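Local coordinates for protein fructose-1,6-bisphosphatase/inositol-1-monophosphatase (Thermotoga maritima, PDB 2P3N) that dephosphorylates inositol 1-phosphate, fructose 1,6-bisphosphate and several other phosphate esters in a magnesium-dependent reaction, working as a homotetramer, at residues N93-L98 with L174-L179; G151-F156 with F192-I197; E162-R167 with V243-E248; G214-F219 with K229-S234. All coordinates share one frame; numbering follows the deposited sequence.

Contact 1 (N93-L98 with L174-L179); sequences NFSISL and LGSAAL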
loop_
_atom_site.group_PDB
_atom_site.type_symbol
_atom_site.label_atom_id
_atom_site.label_comp_id
_atom_site.label_asym_id
_atom_site.label_seq_id
_atom_site.Cartn_x
_atom_site.Cartn_y
_atom_site.Cartn_z
ATOM N N ASN A 93 -11.679 6.671 -5.208
ATOM C CA ASN A 93 -12.768 6.838 -4.240
ATOM C C ASN A 93 -14.023 6.006 -4.465
ATOM O O ASN A 93 -15.084 6.522 -4.818
ATOM C CB ASN A 93 -13.156 8.317 -4.091
ATOM C CG ASN A 93 -12.082 9.128 -3.395
ATOM O OD1 ASN A 93 -11.070 9.487 -3.997
ATOM N ND2 ASN A 93 -12.287 9.405 -2.121
ATOM N N PHE A 94 -13.887 4.707 -4.256
ATOM C CA PHE A 94 -15.015 3.801 -4.368
ATOM C C PHE A 94 -14.836 2.803 -3.231
ATOM O O PHE A 94 -13.721 2.620 -2.734
ATOM C CB PHE A 94 -15.045 3.119 -5.743
ATOM C CG PHE A 94 -13.914 2.177 -5.987
ATOM C CD1 PHE A 94 -14.032 0.830 -5.658
ATOM C CD2 PHE A 94 -12.735 2.626 -6.564
ATOM C CE1 PHE A 94 -12.992 -0.059 -5.901
ATOM C CE2 PHE A 94 -11.678 1.735 -6.814
ATOM C CZ PHE A 94 -11.813 0.391 -6.480
ATOM N N SER A 95 -15.928 2.182 -2.797
ATOM C CA SER A 95 -15.865 1.233 -1.700
ATOM C C SER A 95 -16.960 0.181 -1.754
ATOM O O SER A 95 -17.850 0.225 -2.610
ATOM C CB SER A 95 -15.960 1.989 -0.377
ATOM O OG SER A 95 -17.084 2.852 -0.365
ATOM N N ILE A 96 -16.864 -0.779 -0.838
ATOM C CA ILE A 96 -17.843 -1.849 -0.707
ATOM C C ILE A 96 -18.449 -1.631 0.664
ATOM O O ILE A 96 -17.734 -1.422 1.635
ATOM C CB ILE A 96 -17.207 -3.247 -0.709
ATOM C CG1 ILE A 96 -16.269 -3.419 -1.906
ATOM C CG2 ILE A 96 -18.298 -4.294 -0.784
ATOM C CD1 ILE A 96 -15.634 -4.825 -1.957
ATOM N N SER A 97 -19.764 -1.684 0.760
ATOM C CA SER A 97 -20.380 -1.456 2.049
ATOM C C SER A 97 -21.260 -2.619 2.497
ATOM O O SER A 97 -21.987 -3.218 1.697
ATOM C CB SER A 97 -21.181 -0.157 2.004
ATOM O OG SER A 97 -21.435 0.323 3.309
ATOM N N LEU A 98 -21.159 -2.942 3.787
ATOM C CA LEU A 98 -21.931 -4.022 4.396
ATOM C C LEU A 98 -22.416 -3.643 5.788
ATOM O O LEU A 98 -21.614 -3.494 6.710
ATOM C CB LEU A 98 -21.092 -5.305 4.512
ATOM C CG LEU A 98 -21.879 -6.519 5.023
ATOM C CD1 LEU A 98 -22.995 -6.852 4.023
ATOM C CD2 LEU A 98 -20.964 -7.721 5.184
ATOM N N LEU A 174 -16.014 13.806 -3.280
ATOM C CA LEU A 174 -15.103 12.713 -3.606
ATOM C C LEU A 174 -15.661 11.629 -4.496
ATOM O O LEU A 174 -14.958 11.138 -5.374
ATOM C CB LEU A 174 -14.588 12.071 -2.323
ATOM C CG LEU A 174 -14.166 13.012 -1.195
ATOM C CD1 LEU A 174 -15.405 13.674 -0.590
ATOM C CD2 LEU A 174 -13.430 12.215 -0.128
ATOM N N GLY A 175 -16.904 11.221 -4.251
ATOM C CA GLY A 175 -17.500 10.204 -5.097
ATOM C C GLY A 175 -18.102 8.990 -4.430
ATOM O O GLY A 175 -18.842 8.246 -5.076
ATOM N N SER A 176 -17.807 8.785 -3.150
ATOM C CA SER A 176 -18.339 7.629 -2.444
ATOM C C SER A 176 -19.138 8.012 -1.208
ATOM O O SER A 176 -18.594 8.517 -0.229
ATOM C CB SER A 176 -17.198 6.679 -2.052
ATOM O OG SER A 176 -17.700 5.434 -1.584
ATOM N N ALA A 177 -20.438 7.761 -1.267
ATOM C CA ALA A 177 -21.336 8.059 -0.161
ATOM C C ALA A 177 -20.864 7.383 1.131
ATOM O O ALA A 177 -20.561 8.044 2.129
ATOM C CB ALA A 177 -22.740 7.588 -0.509
ATOM N N ALA A 178 -20.814 6.057 1.102
ATOM C CA ALA A 178 -20.387 5.286 2.259
ATOM C C ALA A 178 -19.033 5.776 2.792
ATOM O O ALA A 178 -18.873 6.010 3.988
ATOM C CB ALA A 178 -20.312 3.805 1.892
ATOM N N LEU A 179 -18.066 5.939 1.898
ATOM C CA LEU A 179 -16.741 6.387 2.297
ATOM C C LEU A 179 -16.739 7.812 2.853
ATOM O O LEU A 179 -15.938 8.131 3.726
ATOM C CB LEU A 179 -15.778 6.282 1.116
ATOM C CG LEU A 179 -14.288 6.465 1.420
ATOM C CD1 LEU A 179 -13.837 5.498 2.517
ATOM C CD2 LEU A 179 -13.501 6.231 0.143
#
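Two serine hydroxyls make the polar link between residues 93-98 and 174-179. Ser95 OG and Ser176 OG are 2.9 Å apart and hydrogen-bonded; either could be the donor. Ser95 holds its hydroxyl in the crowded position between its own backbone N and carbonyl carbon (chi1 52°). Ser176 reaches across with OG anti to its backbone N (chi1 -169°). Ser176 OG is also hydrogen-bonded to the backbone O of Asp82, so two partners grip this buried oxygen.

Ser176 is the N-cap of helix 177-185, and strand 95-102 starts at Ser95. The start of a helix is thus fastened to the start of a strand of the large mixed sheet. Just before the cap, Gly175 has a positive phi (128°), where a side chain would press on the preceding carbonyl O. This is the active-site side of the inositol monophosphatase fold. Asp82, a substrate and metal ligand by similarity, takes a hydrogen bond from Ala178 N on OD1 and a weak one from Ala177 N on OD2. The helix start would probably help stabilise its negative charge. Ala177 itself probably binds substrate.

The remaining contacts are van der Waals. The Asn93 amide crosses Leu174 obliquely, with ND2 3.5 Å from Leu174 CB and close to its CD2 methyl. The same ND2 lies 4.1 Å from Leu179 CD2. The backbone O of Asn93 rests 3.5 Å from Ser176 CB. Further along the strand, the Ala178 methyl sits by both serines of the strand, 3.9 Å from Ser97 OG and 4.1 Å from Ser95 OG.

Contact 2 (G151-F156 with F192-I197); sequences GSYVDF and FVTWRI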
loop_
_atom_site.group_PDB
_atom_site.type_symbol
_atom_site.label_atom_id
_atom_site.label_comp_id
_atom_site.label_asym_id
_atom_site.label_seq_id
_atom_site.Cartn_x
_atom_site.Cartn_y
_atom_site.Cartn_z
ATOM N N GLY A 151 -22.626 15.056 -2.157
ATOM C CA GLY A 151 -22.602 14.169 -3.310
ATOM C C GLY A 151 -23.146 14.901 -4.525
ATOM O O GLY A 151 -23.837 15.908 -4.374
ATOM N N SER A 152 -22.846 14.419 -5.725
ATOM C CA SER A 152 -23.332 15.080 -6.932
ATOM C C SER A 152 -24.829 14.889 -7.155
ATOM O O SER A 152 -25.267 13.851 -7.648
ATOM C CB SER A 152 -22.570 14.573 -8.146
ATOM O OG SER A 152 -21.182 14.784 -7.977
ATOM N N TYR A 153 -25.609 15.902 -6.800
ATOM C CA TYR A 153 -27.054 15.830 -6.956
ATOM C C TYR A 153 -27.563 16.834 -7.966
ATOM O O TYR A 153 -26.804 17.628 -8.515
ATOM C CB TYR A 153 -27.744 16.078 -5.616
ATOM C CG TYR A 153 -27.180 15.239 -4.501
ATOM C CD1 TYR A 153 -27.127 13.852 -4.610
ATOM C CD2 TYR A 153 -26.673 15.832 -3.346
ATOM C CE1 TYR A 153 -26.581 13.072 -3.597
ATOM C CE2 TYR A 153 -26.125 15.061 -2.324
ATOM C CZ TYR A 153 -26.081 13.683 -2.458
ATOM O OH TYR A 153 -25.541 12.909 -1.459
ATOM N N VAL A 154 -28.870 16.782 -8.189
ATOM C CA VAL A 154 -29.564 17.657 -9.121
ATOM C C VAL A 154 -29.042 19.096 -9.068
ATOM O O VAL A 154 -27.965 19.392 -9.580
ATOM C CB VAL A 154 -31.097 17.617 -8.829
ATOM C CG1 VAL A 154 -31.373 18.042 -7.387
ATOM C CG2 VAL A 154 -31.851 18.485 -9.820
ATOM N N ASP A 155 -29.808 19.982 -8.448
ATOM C CA ASP A 155 -29.435 21.380 -8.333
ATOM C C ASP A 155 -28.908 21.636 -6.934
ATOM O O ASP A 155 -28.345 22.693 -6.653
ATOM C CB ASP A 155 -30.657 22.264 -8.579
ATOM C CG ASP A 155 -31.140 22.211 -10.018
ATOM O OD1 ASP A 155 -31.431 21.106 -10.518
ATOM O OD2 ASP A 155 -31.234 23.285 -10.651
ATOM N N PHE A 156 -29.109 20.655 -6.062
ATOM C CA PHE A 156 -28.687 20.729 -4.668
ATOM C C PHE A 156 -27.204 21.047 -4.491
ATOM O O PHE A 156 -26.832 22.045 -3.866
ATOM C CB PHE A 156 -29.004 19.405 -3.980
ATOM C CG PHE A 156 -28.668 19.387 -2.526
ATOM C CD1 PHE A 156 -27.353 19.224 -2.103
ATOM C CD2 PHE A 156 -29.667 19.556 -1.574
ATOM C CE1 PHE A 156 -27.036 19.231 -0.752
ATOM C CE2 PHE A 156 -29.366 19.565 -0.215
ATOM C CZ PHE A 156 -28.045 19.402 0.198
ATOM N N PHE A 192 -21.096 15.568 6.405
ATOM C CA PHE A 192 -21.477 15.033 5.103
ATOM C C PHE A 192 -23.003 15.036 4.989
ATOM O O PHE A 192 -23.707 14.612 5.913
ATOM C CB PHE A 192 -20.913 13.606 4.945
ATOM C CG PHE A 192 -21.290 12.926 3.645
ATOM C CD1 PHE A 192 -21.062 13.543 2.418
ATOM C CD2 PHE A 192 -21.886 11.665 3.654
ATOM C CE1 PHE A 192 -21.423 12.912 1.218
ATOM C CE2 PHE A 192 -22.246 11.032 2.466
ATOM C CZ PHE A 192 -22.015 11.655 1.248
ATOM N N VAL A 193 -23.499 15.523 3.853
ATOM C CA VAL A 193 -24.935 15.610 3.600
ATOM C C VAL A 193 -25.340 14.970 2.270
ATOM O O VAL A 193 -24.742 15.257 1.228
ATOM C CB VAL A 193 -25.388 17.083 3.611
ATOM C CG1 VAL A 193 -25.138 17.687 4.986
ATOM C CG2 VAL A 193 -24.623 17.869 2.564
ATOM N N THR A 194 -26.350 14.097 2.317
ATOM C CA THR A 194 -26.843 13.407 1.121
ATOM C C THR A 194 -28.315 13.694 0.863
ATOM O O THR A 194 -29.031 14.190 1.735
ATOM C CB THR A 194 -26.691 11.870 1.206
ATOM O OG1 THR A 194 -27.489 11.364 2.283
ATOM C CG2 THR A 194 -25.252 11.480 1.425
ATOM N N TRP A 195 -28.763 13.334 -0.335
ATOM C CA TRP A 195 -30.131 13.586 -0.757
ATOM C C TRP A 195 -30.638 12.483 -1.676
ATOM O O TRP A 195 -30.009 12.162 -2.680
ATOM C CB TRP A 195 -30.162 14.922 -1.495
ATOM C CG TRP A 195 -31.457 15.629 -1.449
ATOM C CD1 TRP A 195 -32.431 15.497 -0.503
ATOM C CD2 TRP A 195 -31.882 16.683 -2.322
ATOM N NE1 TRP A 195 -33.436 16.411 -0.726
ATOM C CE2 TRP A 195 -33.125 17.152 -1.836
ATOM C CE3 TRP A 195 -31.331 17.279 -3.466
ATOM C CZ2 TRP A 195 -33.829 18.198 -2.454
ATOM C CZ3 TRP A 195 -32.033 18.324 -4.084
ATOM C CH2 TRP A 195 -33.267 18.769 -3.572
ATOM N N ARG A 196 -31.788 11.917 -1.332
ATOM C CA ARG A 196 -32.392 10.857 -2.132
ATOM C C ARG A 196 -31.447 9.680 -2.297
ATOM O O ARG A 196 -31.086 9.326 -3.416
ATOM C CB ARG A 196 -32.773 11.376 -3.522
ATOM C CG ARG A 196 -33.484 12.718 -3.526
ATOM C CD ARG A 196 -34.158 12.954 -4.866
ATOM N NE ARG A 196 -34.434 14.366 -5.104
ATOM C CZ ARG A 196 -33.495 15.289 -5.281
ATOM N NH1 ARG A 196 -32.211 14.956 -5.244
ATOM N NH2 ARG A 196 -33.841 16.546 -5.513
ATOM N N ILE A 197 -31.052 9.077 -1.182
ATOM C CA ILE A 197 -30.147 7.933 -1.203
ATOM C C ILE A 197 -30.847 6.699 -0.617
ATOM O O ILE A 197 -31.784 6.827 0.166
ATOM C CB ILE A 197 -28.871 8.231 -0.380
ATOM C CG1 ILE A 197 -29.187 8.229 1.120
ATOM C CG2 ILE A 197 -28.301 9.581 -0.781
ATOM C CD1 ILE A 197 -30.187 9.258 1.542
#
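The loop after strand 147-150 turns back over the end of strand 191-195, and the backbones come nearest at Gly151 and Thr194, CA atoms 6.2 Å apart. Tyr153 and Trp195 carry the contact. Trp195 CB lies over the centre of one face of the Tyr153 ring, a CH-pi contact 4.1 Å from the centroid. Gly151 O covers the opposite face toward its rim. Val193 O lies at the ring edge, in plane, 3.7 Å from Tyr153 OH. Tyr153 OH ends against Thr194, 2.9 Å from its CA.

Phe156 CD2 lies over one face of the indole, and the Phe156 ring is tilted 46° against the six-membered ring of Trp195. The Arg196 guanidinium lies over the other face toward its rim, with CZ 3.4 Å above the indole plane. Val154 CG1 wedges in obliquely, 3.4 Å from both Trp195 CZ3 and Arg196 NH2. At its own ring edge Phe156 meets Val193, CE1 to CG2 4.3 Å.

Ser152 and Asp155 also pack on a second subunit. The contact thus joins a loop at the subunit interface to a strand end of the five-stranded sheet, where Arg196 probably belongs to the substrate site of this inositol monophosphatase fold.

Contact 3 (E162-R167 with V243-E248); sequences ERMEKR and VKVVNE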
loop_
_atom_site.group_PDB
_atom_site.type_symbol
_atom_site.label_atom_id
_atom_site.label_comp_id
_atom_site.label_asym_id
_atom_site.label_seq_id
_atom_site.Cartn_x
_atom_site.Cartn_y
_atom_site.Cartn_z
ATOM N N GLU A 162 -22.598 27.157 -3.012
ATOM C CA GLU A 162 -22.840 28.599 -2.911
ATOM C C GLU A 162 -23.078 29.068 -1.488
ATOM O O GLU A 162 -22.456 30.028 -1.026
ATOM C CB GLU A 162 -24.044 28.993 -3.770
ATOM C CG GLU A 162 -23.887 28.639 -5.239
ATOM C CD GLU A 162 -25.011 29.183 -6.105
ATOM O OE1 GLU A 162 -25.205 30.419 -6.114
ATOM O OE2 GLU A 162 -25.694 28.376 -6.782
ATOM N N ARG A 163 -23.985 28.383 -0.801
ATOM C CA ARG A 163 -24.327 28.720 0.571
ATOM C C ARG A 163 -23.148 28.484 1.504
ATOM O O ARG A 163 -22.728 29.379 2.238
ATOM C CB ARG A 163 -25.486 27.852 1.057
ATOM C CG ARG A 163 -26.492 27.449 0.000
ATOM C CD ARG A 163 -27.507 28.534 -0.281
ATOM N NE ARG A 163 -27.011 29.501 -1.252
ATOM C CZ ARG A 163 -27.752 30.465 -1.788
ATOM N NH1 ARG A 163 -27.214 31.299 -2.669
ATOM N NH2 ARG A 163 -29.031 30.594 -1.443
ATOM N N MET A 164 -22.624 27.265 1.456
ATOM C CA MET A 164 -21.530 26.831 2.319
ATOM C C MET A 164 -20.145 27.415 2.043
ATOM O O MET A 164 -19.400 27.717 2.973
ATOM C CB MET A 164 -21.453 25.300 2.289
ATOM C CG MET A 164 -21.184 24.691 3.643
ATOM S SD MET A 164 -22.334 25.321 4.878
ATOM C CE MET A 164 -23.328 23.886 5.234
ATOM N N GLU A 165 -19.805 27.562 0.768
ATOM C CA GLU A 165 -18.506 28.089 0.359
ATOM C C GLU A 165 -18.022 29.304 1.145
ATOM O O GLU A 165 -16.823 29.544 1.234
ATOM C CB GLU A 165 -18.536 28.440 -1.133
ATOM C CG GLU A 165 -19.646 29.416 -1.507
ATOM C CD GLU A 165 -19.661 29.765 -2.984
ATOM O OE1 GLU A 165 -19.638 28.838 -3.824
ATOM O OE2 GLU A 165 -19.706 30.971 -3.304
ATOM N N LYS A 166 -18.942 30.065 1.723
ATOM C CA LYS A 166 -18.561 31.260 2.463
ATOM C C LYS A 166 -18.125 30.989 3.909
ATOM O O LYS A 166 -17.008 31.338 4.303
ATOM C CB LYS A 166 -19.716 32.266 2.441
ATOM C CG LYS A 166 -19.286 33.727 2.551
ATOM C CD LYS A 166 -18.536 34.209 1.312
ATOM C CE LYS A 166 -19.438 34.272 0.081
ATOM N NZ LYS A 166 -19.942 32.934 -0.358
ATOM N N ARG A 167 -18.997 30.368 4.696
ATOM C CA ARG A 167 -18.688 30.069 6.094
ATOM C C ARG A 167 -17.863 28.799 6.310
ATOM O O ARG A 167 -17.753 28.314 7.438
ATOM C CB ARG A 167 -19.981 29.929 6.902
ATOM C CG ARG A 167 -20.739 31.214 7.167
ATOM C CD ARG A 167 -21.809 30.964 8.222
ATOM N NE ARG A 167 -23.146 30.768 7.667
ATOM C CZ ARG A 167 -23.446 29.979 6.636
ATOM N NH1 ARG A 167 -22.500 29.287 6.011
ATOM N NH2 ARG A 167 -24.709 29.877 6.233
ATOM N N VAL A 243 -27.697 22.059 9.479
ATOM C CA VAL A 243 -29.126 21.807 9.325
ATOM C C VAL A 243 -29.779 23.015 8.663
ATOM O O VAL A 243 -30.614 22.870 7.774
ATOM C CB VAL A 243 -29.826 21.561 10.687
ATOM C CG1 VAL A 243 -31.286 21.227 10.457
ATOM C CG2 VAL A 243 -29.148 20.426 11.441
ATOM N N LYS A 244 -29.377 24.208 9.086
ATOM C CA LYS A 244 -29.940 25.434 8.530
ATOM C C LYS A 244 -29.613 25.620 7.057
ATOM O O LYS A 244 -30.506 25.688 6.220
ATOM C CB LYS A 244 -29.433 26.663 9.293
ATOM C CG LYS A 244 -30.216 27.945 8.977
ATOM C CD LYS A 244 -29.320 29.182 8.876
ATOM C CE LYS A 244 -28.567 29.234 7.541
ATOM N NZ LYS A 244 -29.494 29.334 6.374
ATOM N N VAL A 245 -28.325 25.714 6.748
ATOM C CA VAL A 245 -27.884 25.922 5.372
ATOM C C VAL A 245 -28.495 24.941 4.385
ATOM O O VAL A 245 -28.765 25.293 3.237
ATOM C CB VAL A 245 -26.349 25.823 5.252
ATOM C CG1 VAL A 245 -25.915 26.166 3.832
ATOM C CG2 VAL A 245 -25.691 26.751 6.261
ATOM N N VAL A 246 -28.706 23.708 4.832
ATOM C CA VAL A 246 -29.280 22.681 3.975
ATOM C C VAL A 246 -30.733 23.002 3.618
ATOM O O VAL A 246 -31.122 22.928 2.449
ATOM C CB VAL A 246 -29.208 21.310 4.655
ATOM C CG1 VAL A 246 -29.851 20.256 3.776
ATOM C CG2 VAL A 246 -27.761 20.959 4.920
ATOM N N ASN A 247 -31.527 23.357 4.627
ATOM C CA ASN A 247 -32.933 23.711 4.424
ATOM C C ASN A 247 -33.020 25.054 3.702
ATOM O O ASN A 247 -33.998 25.348 3.019
ATOM C CB ASN A 247 -33.662 23.784 5.771
ATOM C CG ASN A 247 -33.901 22.410 6.381
ATOM O OD1 ASN A 247 -33.795 22.225 7.598
ATOM N ND2 ASN A 247 -34.240 21.439 5.537
ATOM N N GLU A 248 -31.986 25.867 3.862
ATOM C CA GLU A 248 -31.925 27.159 3.205
ATOM C C GLU A 248 -31.874 26.885 1.700
ATOM O O GLU A 248 -32.516 27.573 0.905
ATOM C CB GLU A 248 -30.663 27.898 3.650
ATOM C CG GLU A 248 -30.541 29.320 3.138
ATOM C CD GLU A 248 -29.196 29.945 3.479
ATOM O OE1 GLU A 248 -28.191 29.620 2.804
ATOM O OE2 GLU A 248 -29.145 30.758 4.428
HETATM O O HOH W 1 -25.784 30.157 3.790
#
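Val245 projects from helix 243-248 into the side chains of Arg163, Met164 and Arg167. Its CG1, anti to the backbone N, lies 3.3 Å from Arg163 CB. CG2, anti to the carbonyl carbon, meets Arg167 tip to tip, 3.3 Å from its NH2. Met164, bent at chi2 and chi3, crosses Val245 obliquely, with CE 3.6 Å from Val245 CB.

Glu248, extended beyond CG, crosses Arg163 obliquely. Its OE1 touches the aliphatic part of Arg163, 3.3 Å from CD. The guanidinium and carboxylate planes stand 87° apart. No N-H of Arg163 points at OE1; Arg163 NE stays 4.2 Å from Glu248 OE1, an attraction of charge alone. A water closes the polar rim: it donates to Glu248 OE1 and accepts a weak bond from Arg167 NH2. Lys244 NZ forms a salt bridge to Glu248 OE2 from above the carboxylate plane, at a very short 2.4 Å.

Glu162 forms a salt bridge to Lys159 of its own chain and a long, weak ion pair to Lys159 of a second subunit. The axes of 162-167 and 243-248 approach to 10.0 Å, their directions 149° apart. This antiparallel helix pair, with apolar centre and charged rim, joins helix 156-167 to the C-terminal helix 239-253.

Contact 4 (G214-F219 with K229-S234); sequences GMVTDF and KNFIFS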
loop_
_atom_site.group_PDB
_atom_site.type_symbol
_atom_site.label_atom_id
_atom_site.label_comp_id
_atom_site.label_asym_id
_atom_site.label_seq_id
_atom_site.Cartn_x
_atom_site.Cartn_y
_atom_site.Cartn_z
ATOM N N GLY A 214 -20.128 10.973 16.522
ATOM C CA GLY A 214 -20.748 12.012 15.709
ATOM C C GLY A 214 -22.271 11.996 15.706
ATOM O O GLY A 214 -22.911 11.290 16.493
ATOM N N MET A 215 -22.854 12.792 14.816
ATOM C CA MET A 215 -24.305 12.869 14.688
ATOM C C MET A 215 -24.746 12.483 13.289
ATOM O O MET A 215 -24.106 12.832 12.296
ATOM C CB MET A 215 -24.822 14.285 14.980
ATOM C CG MET A 215 -24.856 14.686 16.446
ATOM S SD MET A 215 -25.453 16.390 16.626
ATOM C CE MET A 215 -27.080 16.093 17.290
ATOM N N VAL A 216 -25.853 11.759 13.229
ATOM C CA VAL A 216 -26.431 11.325 11.972
ATOM C C VAL A 216 -27.917 11.666 12.078
ATOM O O VAL A 216 -28.616 11.202 12.988
ATOM C CB VAL A 216 -26.245 9.795 11.759
ATOM C CG1 VAL A 216 -26.761 9.393 10.381
ATOM C CG2 VAL A 216 -24.777 9.419 11.909
ATOM N N THR A 217 -28.395 12.499 11.161
ATOM C CA THR A 217 -29.795 12.890 11.181
ATOM C C THR A 217 -30.345 13.200 9.803
ATOM O O THR A 217 -29.610 13.217 8.810
ATOM C CB THR A 217 -30.014 14.141 12.050
ATOM O OG1 THR A 217 -31.415 14.425 12.114
ATOM C CG2 THR A 217 -29.307 15.346 11.442
ATOM N N ASP A 218 -31.652 13.443 9.758
ATOM C CA ASP A 218 -32.330 13.802 8.521
ATOM C C ASP A 218 -32.235 15.326 8.432
ATOM O O ASP A 218 -31.617 15.963 9.285
ATOM C CB ASP A 218 -33.796 13.376 8.565
ATOM C CG ASP A 218 -34.660 14.354 9.332
ATOM O OD1 ASP A 218 -34.462 14.496 10.559
ATOM O OD2 ASP A 218 -35.532 14.985 8.697
ATOM N N PHE A 219 -32.853 15.917 7.418
ATOM C CA PHE A 219 -32.789 17.363 7.256
ATOM C C PHE A 219 -33.561 18.158 8.312
ATOM O O PHE A 219 -33.342 19.363 8.476
ATOM C CB PHE A 219 -33.267 17.749 5.852
ATOM C CG PHE A 219 -32.268 17.443 4.762
ATOM C CD1 PHE A 219 -32.595 17.649 3.422
ATOM C CD2 PHE A 219 -30.995 16.963 5.071
ATOM C CE1 PHE A 219 -31.673 17.382 2.405
ATOM C CE2 PHE A 219 -30.066 16.692 4.063
ATOM C CZ PHE A 219 -30.407 16.904 2.728
ATOM N N LYS A 229 -34.627 9.525 4.167
ATOM C CA LYS A 229 -34.337 9.972 2.807
ATOM C C LYS A 229 -33.215 11.006 2.693
ATOM O O LYS A 229 -32.474 11.019 1.707
ATOM C CB LYS A 229 -35.619 10.512 2.156
ATOM C CG LYS A 229 -36.442 11.452 3.039
ATOM C CD LYS A 229 -37.693 11.956 2.323
ATOM C CE LYS A 229 -38.527 12.833 3.236
ATOM N NZ LYS A 229 -39.710 13.387 2.538
ATOM N N ASN A 230 -33.096 11.874 3.695
ATOM C CA ASN A 230 -32.059 12.903 3.702
ATOM C C ASN A 230 -31.102 12.576 4.833
ATOM O O ASN A 230 -31.527 12.087 5.883
ATOM C CB ASN A 230 -32.657 14.286 3.957
ATOM C CG ASN A 230 -34.101 14.390 3.527
ATOM O OD1 ASN A 230 -34.443 14.090 2.379
ATOM N ND2 ASN A 230 -34.963 14.825 4.451
ATOM N N PHE A 231 -29.819 12.870 4.637
ATOM C CA PHE A 231 -28.822 12.569 5.657
ATOM C C PHE A 231 -27.793 13.644 5.932
ATOM O O PHE A 231 -27.213 14.232 5.019
ATOM C CB PHE A 231 -28.104 11.267 5.305
ATOM C CG PHE A 231 -28.855 10.040 5.715
ATOM C CD1 PHE A 231 -28.804 9.593 7.024
ATOM C CD2 PHE A 231 -29.635 9.349 4.805
ATOM C CE1 PHE A 231 -29.514 8.484 7.417
ATOM C CE2 PHE A 231 -30.349 8.240 5.194
ATOM C CZ PHE A 231 -30.288 7.806 6.507
ATOM N N ILE A 232 -27.574 13.882 7.218
ATOM C CA ILE A 232 -26.606 14.865 7.663
ATOM C C ILE A 232 -25.675 14.208 8.668
ATOM O O ILE A 232 -26.089 13.881 9.785
ATOM C CB ILE A 232 -27.294 16.085 8.340
ATOM C CG1 ILE A 232 -28.271 16.748 7.358
ATOM C CG2 ILE A 232 -26.235 17.099 8.804
ATOM C CD1 ILE A 232 -29.039 17.921 7.935
ATOM N N PHE A 233 -24.426 13.992 8.256
ATOM C CA PHE A 233 -23.411 13.396 9.127
ATOM C C PHE A 233 -22.524 14.526 9.639
ATOM O O PHE A 233 -22.097 15.390 8.865
ATOM C CB PHE A 233 -22.546 12.384 8.366
ATOM C CG PHE A 233 -23.318 11.229 7.785
ATOM C CD1 PHE A 233 -23.971 11.356 6.563
ATOM C CD2 PHE A 233 -23.385 10.011 8.458
ATOM C CE1 PHE A 233 -24.674 10.285 6.022
ATOM C CE2 PHE A 233 -24.089 8.935 7.924
ATOM C CZ PHE A 233 -24.734 9.071 6.705
ATOM N N SER A 234 -22.235 14.524 10.935
ATOM C CA SER A 234 -21.413 15.587 11.490
ATOM C C SER A 234 -20.693 15.169 12.770
ATOM O O SER A 234 -20.999 14.134 13.358
ATOM C CB SER A 234 -22.301 16.808 11.770
ATOM O OG SER A 234 -21.587 18.029 11.656
#
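One face of the Phe219 ring is covered by Asn230, whose CB sits over the ring centre in a CH-pi contact. The Asn230 amide is stacked on the ring, the two planes 23° apart. At the ring edge, near its plane, Ile232 CG1 lies 3.6 Å from Phe219 CD2. The Phe219 ring also meets that of Trp195. The edge of the Phe231 ring receives Val216 CG1, 3.9 Å from CD1. Val216 CG1 approaches the Phe233 ring obliquely, 3.7 Å from CE2.

Val216 and Phe233 lie side by side on the face packed against helix 199-211. Thr217 and Ile232 do the same on the other face, toward helix 239-253, where Thr217 CG2 is 3.8 Å from Ile232 CB. Thr217 turns OG1 anti to its backbone N, and Lys222 O holds it by a hydrogen bond. Asp218 OD2 is bonded to Ser220 OG, within the connection between the strands.

The backbones are joined by four hydrogen bonds. Met215 N binds Ser234 O at 2.7 Å, nearly straight at 167°, and Ser234 N binds Met215 O in return. Thr217 N and Ile232 N pair likewise with Ile232 O and Thr217 O, the latter at 2.7 Å. Both strand N-H donors from residues 230-234 lie in the carbonyl planes, whereas those from 215-217 come from above them. Val216 and Phe233 form the non-hydrogen-bonded pair between. Strands 215-217 and 230-234 are thus antiparallel neighbours at the edge of the five-stranded sheet, between two helical layers of the alpha-beta-alpha-beta-alpha sandwich of inositol monophosphatases.

Contact 1 joins the seven-stranded sheet to helix 177-185, close to the metal site. The other three lie in and around the five-stranded sheet. Contacts 2 and 4 share this sheet, with centres 12 Å apart: strands 191-195 and 230-234 are neighbours, probably hydrogen-bonded at Phe192-Phe233 and Thr194-Phe231. The helices of contact 3 lie against one face of this sheet, the centre of the contact 13 Å from that of contact 2, and Val246 touches Phe156, Val193 and Phe219. Contact 1 touches contact 2 through Ala177 and Phe192. Along the chain the segments of contacts 1, 2 and 3 alternate, and contact 4 is nested within contact 3. Packing thus runs from the probable substrate site to the C-terminal helix.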